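Local atomic coordinates of phytanoyl-CoA dioxygenase (Streptomyces malaysiense, PDB entry 6ZYL), a protein that catalyses thioholgamide beta-hydroxylation as a non-heme monooxygenase and, as in its family, probably depends on iron and 2-oxoglutarate. Residues E30-D35 with A100-P105; L53-T58 with A86-H91; L125-D130 with I194-A199. One frame throughout, in Å; residues are numbered along the deposited sequence.

Interaction 1 of 3, residues E30-D35 with A100-P105; sequences ERFRTD and ASLLGP
Phe32 and Leu102 join two helices that lie against the larger beta sheet of the fold, the double-stranded beta-helix of 2-oxoglutarate-dependent oxygenases such as the PhyH family. Phe32 belongs to helix 28-35 at the start of the modelled chain, Leu102 to the last turn of helix 93-103, and both side chains also touch Val211 of strand 209-212, between the helices and the sheet. The Phe32 ring stands away from the backbone N (chi1 178°) and presents one face to Leu102. Methyl CD1 of Leu102 sits over that face, 4.0 Å from the centroid of the Phe32 ring, close to the normal but displaced toward the CG-CD1 side, a CH-pi contact. Its sister methyl, Leu102 CD2, lies 3.8 Å from Phe32 CB, so the branched leucine end spans the root of the aromatic side chain as well as the ring.

A polar layer lies beside this apolar contact. Arg33 is bent at chi2 (-62°), which folds its guanidinium back beside Phe32: Phe32 CE2 is over one guanidinium face, while Arg33 NE lies at the edge of the phenyl ring. Arg33 NH2 reaches Leu102 O, near the end of the second helix, in a long, weak hydrogen bond of 3.5 Å, and donates also to Gln141 O elsewhere in the chain. Leu103 CD2 stands obliquely to the guanidinium, 3.8 Å from Arg33 NH2. Just beyond, Gly104 takes a positive phi and turns the chain out of the helix. A bridging water lying in the guanidinium plane makes a firmer link: it accepts from Arg33 NE at 2.9 Å and donates to Leu102 O at 3.0 Å.

Interaction 2 of 3, residues L53-T58 with A86-H91; sequences LAECQT and ADRIVH
Arg88 of helix 84-90 reaches across to Glu55 of helix 46-66, and the salt bridge between their ends is all that joins the two segments. From CB, which points toward the other helix, the arginine chain leaves with CG anti to its own backbone N (chi1 -174°) and runs on extended through CD. It turns at chi3 (66°), and this bend brings the guanidinium end-on to the carboxylate. CZ comes to 3.4 Å from Glu55 OE1. Both terminal nitrogens then close on that same oxygen: Arg88 NH2 at 2.9 Å from Glu55 OE1, and Arg88 NH1 at 3.1 Å from Glu55 OE1. The oxygen lies almost in the guanidinium plane, so it sits in the fork between the two N-H groups, and neither hydrogen bond is straight.

On the acceptor side the approaches differ. NH1 addresses the syn lone pair of OE1, whereas NH2 comes from well above the carboxylate plane. The two flat groups stand 86° apart, and the second oxygen takes no part in the pair: Glu55 OE2 is 3.8 Å from Arg88 NH2. That oxygen accepts instead from Gln51 NE2 one turn earlier in the glutamate's helix, while the glutamate chain also touches Trp85.

The carboxylate is thus held at both oxygens by different partners, Gln51 helping to fix its rotation. Two charged bonds converging on one oxygen at the protein surface imply a mainly electrostatic tie between the helices, probably weakened by solvent.

Interaction 3 of 3, residues L125-D130 with I194-A199; sequences LAWHQD and IDEAAA
Trp127 meets Ile194, Glu196 and Ala199, three residues of a loop that covers one face and part of the edge of its indole. The apolar part of the contact is led by Ile194. Its CG2 methyl, anti to the backbone N, stands almost exactly over the middle of the six-membered ring, 3.5 Å from the centroid of that ring of Trp127 and 5° off the normal, a close CH-pi contact. The other branch lies nearer the CB end of the tryptophan: Ile194 CG1 is on the same face beside the root of the indole, 3.9 Å from Trp127 CG. Ala199 comes from the rim instead, its CB 3.5 Å from Trp127 CH2 and near the ring plane. Ala217 and Ala219 of strand 217-220 also touch the tryptophan, which is buried.

The polar part is a single hydrogen bond from the indole N-H. Trp127 NE1 donates to Glu196 OE2 at 2.8 Å, nearly straight at 174°, with the oxygen in the ring plane. The carboxylate is turned steeply against the indole and is met from above its own plane. A bend at chi2 (-83°) curls the glutamate back to the ring edge, and a salt bridge from Arg161 to OE1 helps to hold it there, so both carboxylate oxygens are engaged.

Within the first segment, His128 ND1 donates to Ala126 O at 2.8 Å, which helps to fix the imidazole's rotation. The tryptophan directly precedes His128-Gln129-Asp130, which fits the HxD motif of the PhyH family; His128 and Asp130, with His218, whose ring meets that of His128 edge-to-face, probably form the iron-binding facial triad of the double-stranded beta-helix, here in its apo form.

How the interactions relate
Interaction 2 is nested along the chain inside the loop closed by interaction 1, and interaction 3 follows both. Helices 84-90 and 93-103 are consecutive, and interactions 1 and 2, with centres 25 Å apart, both join helices that pack on the seven-stranded sheet: the first over strand 209-212, the second beside strands 107-117 and 229-237. Interaction 3 lies beside the four-stranded sheet that holds strands 128-129 and 217-220, with its centre 22 Å from interaction 1 and 29 Å from interaction 2, across the chain's centre from the latter. None touches another. Two contacts thus join helices outside the beta core, while the third borders the probable metal site.

Interaction 1 of 3, residues E30-D35 with A100-P105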
loop_
_atom_site.group_PDB
_atom_site.type_symbol
_atom_site.label_atom_id
_atom_site.label_comp_id
_atom_site.label_asym_id
_atom_site.label_seq_id
_atom_site.Cartn_x
_atom_site.Cartn_y
_atom_site.Cartn_z
ATOM N N GLU A 30 -20.375 0.770 -2.621
ATOM C CA GLU A 30 -21.211 1.396 -1.600
ATOM C C GLU A 30 -20.617 1.197 -0.211
ATOM O O GLU A 30 -20.564 2.133 0.596
ATOM C CB GLU A 30 -22.631 0.831 -1.665
ATOM C CG GLU A 30 -23.671 1.702 -0.978
ATOM C CD GLU A 30 -24.883 0.915 -0.513
ATOM O OE1 GLU A 30 -25.535 1.346 0.462
ATOM O OE2 GLU A 30 -25.185 -0.133 -1.123
ATOM N N ARG A 31 -20.168 -0.023 0.089
ATOM C CA ARG A 31 -19.527 -0.276 1.376
ATOM C C ARG A 31 -18.256 0.553 1.518
ATOM O O ARG A 31 -18.010 1.164 2.565
ATOM C CB ARG A 31 -19.214 -1.765 1.525
ATOM C CG ARG A 31 -20.422 -2.682 1.423
ATOM C CD ARG A 31 -19.997 -4.107 1.075
ATOM N NE ARG A 31 -18.997 -4.628 2.008
ATOM C CZ ARG A 31 -18.340 -5.773 1.843
ATOM N NH1 ARG A 31 -18.570 -6.524 0.774
ATOM N NH2 ARG A 31 -17.449 -6.166 2.745
ATOM N N PHE A 32 -17.437 0.586 0.464
ATOM C CA PHE A 32 -16.189 1.342 0.508
ATOM C C PHE A 32 -16.451 2.815 0.798
ATOM O O PHE A 32 -15.785 3.422 1.643
ATOM C CB PHE A 32 -15.438 1.170 -0.814
ATOM C CG PHE A 32 -14.160 1.958 -0.900
ATOM C CD1 PHE A 32 -13.013 1.515 -0.264
ATOM C CD2 PHE A 32 -14.106 3.136 -1.623
ATOM C CE1 PHE A 32 -11.836 2.240 -0.341
ATOM C CE2 PHE A 32 -12.932 3.865 -1.704
ATOM C CZ PHE A 32 -11.797 3.415 -1.062
ATOM N N ARG A 33 -17.428 3.407 0.108
ATOM C CA ARG A 33 -17.680 4.834 0.280
ATOM C C ARG A 33 -18.332 5.135 1.624
ATOM O O ARG A 33 -18.085 6.196 2.207
ATOM C CB ARG A 33 -18.553 5.354 -0.863
ATOM C CG ARG A 33 -17.891 5.285 -2.235
ATOM C CD ARG A 33 -16.639 6.154 -2.304
ATOM N NE ARG A 33 -15.930 5.990 -3.572
ATOM C CZ ARG A 33 -14.720 6.482 -3.829
ATOM N NH1 ARG A 33 -14.074 7.177 -2.904
ATOM N NH2 ARG A 33 -14.159 6.278 -5.014
ATOM N N THR A 34 -19.155 4.218 2.136
ATOM C CA THR A 34 -19.785 4.437 3.434
ATOM C C THR A 34 -18.783 4.250 4.566
ATOM O O THR A 34 -18.600 5.141 5.404
ATOM C CB THR A 34 -20.972 3.487 3.614
ATOM O OG1 THR A 34 -21.914 3.679 2.552
ATOM C CG2 THR A 34 -21.655 3.728 4.955
ATOM N N ASP A 35 -18.118 3.095 4.602
ATOM C CA ASP A 35 -17.218 2.779 5.702
ATOM C C ASP A 35 -15.826 3.364 5.518
ATOM O O ASP A 35 -15.119 3.568 6.512
ATOM C CB ASP A 35 -17.111 1.259 5.867
ATOM C CG ASP A 35 -18.422 0.623 6.295
ATOM O OD1 ASP A 35 -19.235 1.317 6.941
ATOM O OD2 ASP A 35 -18.643 -0.568 5.985
ATOM N N ALA A 100 -11.170 -1.521 -9.940
ATOM C CA ALA A 100 -11.925 -0.861 -11.001
ATOM C C ALA A 100 -13.373 -0.638 -10.584
ATOM O O ALA A 100 -13.970 0.394 -10.911
ATOM C CB ALA A 100 -11.858 -1.687 -12.285
ATOM N N SER A 101 -13.958 -1.593 -9.858
ATOM C CA SER A 101 -15.328 -1.423 -9.388
ATOM C C SER A 101 -15.454 -0.278 -8.393
ATOM O O SER A 101 -16.564 0.217 -8.171
ATOM C CB SER A 101 -15.834 -2.726 -8.762
ATOM O OG SER A 101 -15.377 -2.878 -7.430
ATOM N N LEU A 102 -14.346 0.162 -7.802
ATOM C CA LEU A 102 -14.354 1.287 -6.876
ATOM C C LEU A 102 -13.959 2.601 -7.533
ATOM O O LEU A 102 -14.542 3.644 -7.218
ATOM C CB LEU A 102 -13.398 1.017 -5.711
ATOM C CG LEU A 102 -13.604 -0.228 -4.854
ATOM C CD1 LEU A 102 -12.595 -0.223 -3.699
ATOM C CD2 LEU A 102 -15.013 -0.313 -4.324
ATOM N N LEU A 103 -12.979 2.576 -8.438
ATOM C CA LEU A 103 -12.377 3.793 -8.957
ATOM C C LEU A 103 -12.606 4.026 -10.443
ATOM O O LEU A 103 -12.281 5.115 -10.932
ATOM C CB LEU A 103 -10.860 3.783 -8.703
ATOM C CG LEU A 103 -10.383 3.583 -7.264
ATOM C CD1 LEU A 103 -8.859 3.657 -7.199
ATOM C CD2 LEU A 103 -11.012 4.605 -6.339
ATOM N N GLY A 104 -13.137 3.053 -11.173
ATOM C CA GLY A 104 -13.325 3.196 -12.596
ATOM C C GLY A 104 -12.310 2.398 -13.388
ATOM O O GLY A 104 -11.449 1.712 -12.830
ATOM N N PRO A 105 -12.389 2.483 -14.719
ATOM C CA PRO A 105 -11.556 1.628 -15.575
ATOM C C PRO A 105 -10.149 2.133 -15.859
ATOM O O PRO A 105 -9.380 1.399 -16.499
ATOM C CB PRO A 105 -12.377 1.567 -16.876
ATOM C CG PRO A 105 -13.032 2.923 -16.945
ATOM C CD PRO A 105 -13.335 3.307 -15.501
HETATM O O HOH W 1 -14.807 6.587 -8.123
HETATM O O HOH W 2 -16.958 4.222 -5.587
#

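Interaction 2 of 3, residues L53-T58 with A86-H91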
loop_
_atom_site.group_PDB
_atom_site.type_symbol
_atom_site.label_atom_id
_atom_site.label_comp_id
_atom_site.label_asym_id
_atom_site.label_seq_id
_atom_site.Cartn_x
_atom_site.Cartn_y
_atom_site.Cartn_z
ATOM N N LEU A 53 4.779 -15.157 -0.480
ATOM C CA LEU A 53 5.547 -14.875 0.728
ATOM C C LEU A 53 6.957 -15.437 0.621
ATOM O O LEU A 53 7.926 -14.784 1.026
ATOM C CB LEU A 53 4.831 -15.450 1.950
ATOM C CG LEU A 53 5.544 -15.273 3.291
ATOM C CD1 LEU A 53 5.747 -13.800 3.606
ATOM C CD2 LEU A 53 4.764 -15.959 4.408
ATOM N N ALA A 54 7.094 -16.650 0.081
ATOM C CA ALA A 54 8.421 -17.231 -0.101
ATOM C C ALA A 54 9.261 -16.388 -1.054
ATOM O O ALA A 54 10.447 -16.146 -0.801
ATOM C CB ALA A 54 8.302 -18.664 -0.618
ATOM N N GLU A 55 8.662 -15.934 -2.155
ATOM C CA GLU A 55 9.389 -15.093 -3.100
ATOM C C GLU A 55 9.728 -13.742 -2.484
ATOM O O GLU A 55 10.801 -13.186 -2.746
ATOM C CB GLU A 55 8.564 -14.920 -4.375
ATOM C CG GLU A 55 8.304 -16.229 -5.102
ATOM C CD GLU A 55 7.358 -16.080 -6.277
ATOM O OE1 GLU A 55 7.024 -14.933 -6.639
ATOM O OE2 GLU A 55 6.950 -17.117 -6.842
ATOM N N CYS A 56 8.872 -13.225 -1.637
ATOM C CA CYS A 56 9.143 -11.985 -0.973
ATOM C C CYS A 56 10.331 -12.108 -0.041
ATOM O O CYS A 56 11.152 -11.279 0.003
ATOM C CB CYS A 56 7.916 -11.509 -0.233
ATOM S SG CYS A 56 8.130 -10.193 0.899
ATOM N N GLN A 57 10.375 -13.186 0.695
ATOM C CA GLN A 57 11.458 -13.464 1.615
ATOM C C GLN A 57 12.790 -13.676 0.874
ATOM O O GLN A 57 13.791 -13.232 1.295
ATOM C CB GLN A 57 11.096 -14.566 2.590
ATOM C CG GLN A 57 10.069 -14.123 3.595
ATOM C CD GLN A 57 9.633 -15.198 4.544
ATOM O OE1 GLN A 57 9.466 -16.318 4.173
ATOM N NE2 GLN A 57 9.467 -14.846 5.787
ATOM N N THR A 58 12.734 -14.325 -0.254
ATOM C CA THR A 58 13.879 -14.502 -1.087
ATOM C C THR A 58 14.373 -13.131 -1.578
ATOM O O THR A 58 15.509 -12.859 -1.551
ATOM C CB THR A 58 13.583 -15.436 -2.269
ATOM O OG1 THR A 58 13.401 -16.752 -1.800
ATOM C CG2 THR A 58 14.706 -15.435 -3.244
ATOM N N ALA A 86 6.248 -8.886 -6.764
ATOM C CA ALA A 86 5.441 -7.689 -6.559
ATOM C C ALA A 86 4.776 -7.251 -7.857
ATOM O O ALA A 86 3.602 -6.862 -7.862
ATOM C CB ALA A 86 6.303 -6.564 -5.990
ATOM N N ASP A 87 5.512 -7.304 -8.969
ATOM C CA ASP A 87 4.915 -6.994 -10.263
ATOM C C ASP A 87 3.698 -7.871 -10.526
ATOM O O ASP A 87 2.680 -7.397 -11.044
ATOM C CB ASP A 87 5.952 -7.173 -11.372
ATOM C CG ASP A 87 5.329 -7.191 -12.757
ATOM O OD1 ASP A 87 5.083 -6.100 -13.314
ATOM O OD2 ASP A 87 5.084 -8.296 -13.286
ATOM N N ARG A 88 3.781 -9.153 -10.165
ATOM C CA ARG A 88 2.683 -10.073 -10.443
ATOM C C ARG A 88 1.438 -9.710 -9.643
ATOM O O ARG A 88 0.321 -9.749 -10.172
ATOM C CB ARG A 88 3.117 -11.507 -10.137
ATOM C CG ARG A 88 2.102 -12.572 -10.526
ATOM C CD ARG A 88 2.641 -13.979 -10.260
ATOM N NE ARG A 88 2.845 -14.243 -8.838
ATOM C CZ ARG A 88 4.035 -14.370 -8.258
ATOM N NH1 ARG A 88 5.147 -14.265 -8.976
ATOM N NH2 ARG A 88 4.115 -14.609 -6.957
ATOM N N ILE A 89 1.605 -9.342 -8.371
ATOM C CA ILE A 89 0.444 -9.099 -7.519
ATOM C C ILE A 89 -0.290 -7.837 -7.955
ATOM O O ILE A 89 -1.521 -7.823 -8.058
ATOM C CB ILE A 89 0.866 -9.028 -6.040
ATOM C CG1 ILE A 89 1.354 -10.404 -5.574
ATOM C CG2 ILE A 89 -0.294 -8.553 -5.181
ATOM C CD1 ILE A 89 1.789 -10.464 -4.126
ATOM N N VAL A 90 0.448 -6.753 -8.214
ATOM C CA VAL A 90 -0.221 -5.500 -8.550
ATOM C C VAL A 90 -0.944 -5.592 -9.888
ATOM O O VAL A 90 -1.796 -4.746 -10.188
ATOM C CB VAL A 90 0.761 -4.311 -8.561
ATOM C CG1 VAL A 90 1.544 -4.251 -7.254
ATOM C CG2 VAL A 90 1.701 -4.386 -9.759
ATOM N N HIS A 91 -0.629 -6.592 -10.707
ATOM C CA HIS A 91 -1.329 -6.821 -11.965
ATOM C C HIS A 91 -2.360 -7.940 -11.872
ATOM O O HIS A 91 -2.964 -8.292 -12.889
ATOM C CB HIS A 91 -0.325 -7.139 -13.079
ATOM C CG HIS A 91 0.486 -5.958 -13.517
ATOM N ND1 HIS A 91 1.656 -5.586 -12.890
ATOM C CD2 HIS A 91 0.294 -5.066 -14.516
ATOM C CE1 HIS A 91 2.149 -4.514 -13.485
ATOM N NE2 HIS A 91 1.342 -4.178 -14.474
#

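Interaction 3 of 3, residues L125-D130 with I194-A199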
loop_
_atom_site.group_PDB
_atom_site.type_symbol
_atom_site.label_atom_id
_atom_site.label_comp_id
_atom_site.label_asym_id
_atom_site.label_seq_id
_atom_site.Cartn_x
_atom_site.Cartn_y
_atom_site.Cartn_z
ATOM N N LEU A 125 1.463 1.535 16.574
ATOM C CA LEU A 125 1.306 2.723 15.747
ATOM C C LEU A 125 0.032 3.446 16.155
ATOM O O LEU A 125 -1.034 2.827 16.246
ATOM C CB LEU A 125 1.261 2.363 14.261
ATOM C CG LEU A 125 2.458 1.583 13.722
ATOM C CD1 LEU A 125 2.296 1.364 12.221
ATOM C CD2 LEU A 125 3.762 2.289 14.027
ATOM N N ALA A 126 0.148 4.746 16.407
ATOM C CA ALA A 126 -1.012 5.548 16.759
ATOM C C ALA A 126 -1.945 5.687 15.559
ATOM O O ALA A 126 -1.563 5.462 14.407
ATOM C CB ALA A 126 -0.577 6.929 17.253
ATOM N N TRP A 127 -3.188 6.060 15.845
ATOM C CA TRP A 127 -4.162 6.296 14.789
ATOM C C TRP A 127 -3.659 7.385 13.851
ATOM O O TRP A 127 -3.157 8.421 14.295
ATOM C CB TRP A 127 -5.503 6.688 15.401
ATOM C CG TRP A 127 -6.183 5.547 16.090
ATOM C CD1 TRP A 127 -6.065 5.193 17.403
ATOM C CD2 TRP A 127 -7.082 4.602 15.499
ATOM N NE1 TRP A 127 -6.839 4.088 17.667
ATOM C CE2 TRP A 127 -7.473 3.706 16.514
ATOM C CE3 TRP A 127 -7.594 4.427 14.210
ATOM C CZ2 TRP A 127 -8.355 2.653 16.280
ATOM C CZ3 TRP A 127 -8.468 3.380 13.980
ATOM C CH2 TRP A 127 -8.840 2.507 15.010
ATOM N N HIS A 128 -3.786 7.142 12.550
ATOM C CA HIS A 128 -3.264 8.059 11.545
ATOM C C HIS A 128 -3.829 7.669 10.188
ATOM O O HIS A 128 -4.410 6.593 10.019
ATOM C CB HIS A 128 -1.734 8.044 11.519
ATOM C CG HIS A 128 -1.157 6.784 10.950
ATOM N ND1 HIS A 128 -1.127 5.596 11.650
ATOM C CD2 HIS A 128 -0.596 6.525 9.745
ATOM C CE1 HIS A 128 -0.566 4.662 10.903
ATOM N NE2 HIS A 128 -0.237 5.199 9.742
ATOM N N GLN A 129 -3.650 8.565 9.219
ATOM C CA GLN A 129 -4.121 8.373 7.857
ATOM C C GLN A 129 -2.934 8.280 6.908
ATOM O O GLN A 129 -1.924 8.968 7.092
ATOM C CB GLN A 129 -5.037 9.522 7.421
ATOM C CG GLN A 129 -6.248 9.744 8.312
ATOM C CD GLN A 129 -6.892 11.103 8.091
ATOM O OE1 GLN A 129 -6.236 12.137 8.189
ATOM N NE2 GLN A 129 -8.183 11.105 7.787
ATOM N N ASP A 130 -3.065 7.433 5.883
ATOM C CA ASP A 130 -1.977 7.266 4.926
ATOM C C ASP A 130 -1.721 8.539 4.126
ATOM O O ASP A 130 -0.587 8.787 3.705
ATOM C CB ASP A 130 -2.290 6.118 3.960
ATOM C CG ASP A 130 -2.410 4.774 4.654
ATOM O OD1 ASP A 130 -1.745 4.568 5.691
ATOM O OD2 ASP A 130 -3.170 3.920 4.152
ATOM N N ILE A 194 -10.657 8.805 18.407
ATOM C CA ILE A 194 -11.126 7.592 17.750
ATOM C C ILE A 194 -11.749 6.692 18.806
ATOM O O ILE A 194 -11.180 6.508 19.890
ATOM C CB ILE A 194 -9.979 6.872 17.018
ATOM C CG1 ILE A 194 -9.313 7.814 16.012
ATOM C CG2 ILE A 194 -10.501 5.619 16.331
ATOM C CD1 ILE A 194 -10.139 8.083 14.772
ATOM N N ASP A 195 -12.918 6.135 18.497
ATOM C CA ASP A 195 -13.610 5.226 19.407
ATOM C C ASP A 195 -13.002 3.837 19.254
ATOM O O ASP A 195 -13.315 3.108 18.311
ATOM C CB ASP A 195 -15.105 5.214 19.118
ATOM C CG ASP A 195 -15.879 4.329 20.076
ATOM O OD1 ASP A 195 -15.254 3.738 20.983
ATOM O OD2 ASP A 195 -17.114 4.226 19.922
ATOM N N GLU A 196 -12.132 3.464 20.196
ATOM C CA GLU A 196 -11.434 2.187 20.094
ATOM C C GLU A 196 -12.400 1.010 20.125
ATOM O O GLU A 196 -12.152 -0.013 19.474
ATOM C CB GLU A 196 -10.414 2.059 21.224
ATOM C CG GLU A 196 -9.159 2.887 21.022
ATOM C CD GLU A 196 -8.138 2.189 20.145
ATOM O OE1 GLU A 196 -8.476 1.144 19.549
ATOM O OE2 GLU A 196 -6.995 2.687 20.051
ATOM N N ALA A 197 -13.498 1.126 20.876
ATOM C CA ALA A 197 -14.451 0.025 20.950
ATOM C C ALA A 197 -15.150 -0.200 19.616
ATOM O O ALA A 197 -15.507 -1.338 19.287
ATOM C CB ALA A 197 -15.481 0.291 22.048
ATOM N N ALA A 198 -15.354 0.862 18.837
ATOM C CA ALA A 198 -15.980 0.752 17.528
ATOM C C ALA A 198 -14.990 0.420 16.418
ATOM O O ALA A 198 -15.417 0.137 15.294
ATOM C CB ALA A 198 -16.708 2.057 17.183
ATOM N N ALA A 199 -13.689 0.446 16.702
ATOM C CA ALA A 199 -12.695 0.119 15.690
ATOM C C ALA A 199 -12.907 -1.300 15.173
ATOM O O ALA A 199 -13.448 -2.165 15.867
ATOM C CB ALA A 199 -11.287 0.266 16.263
#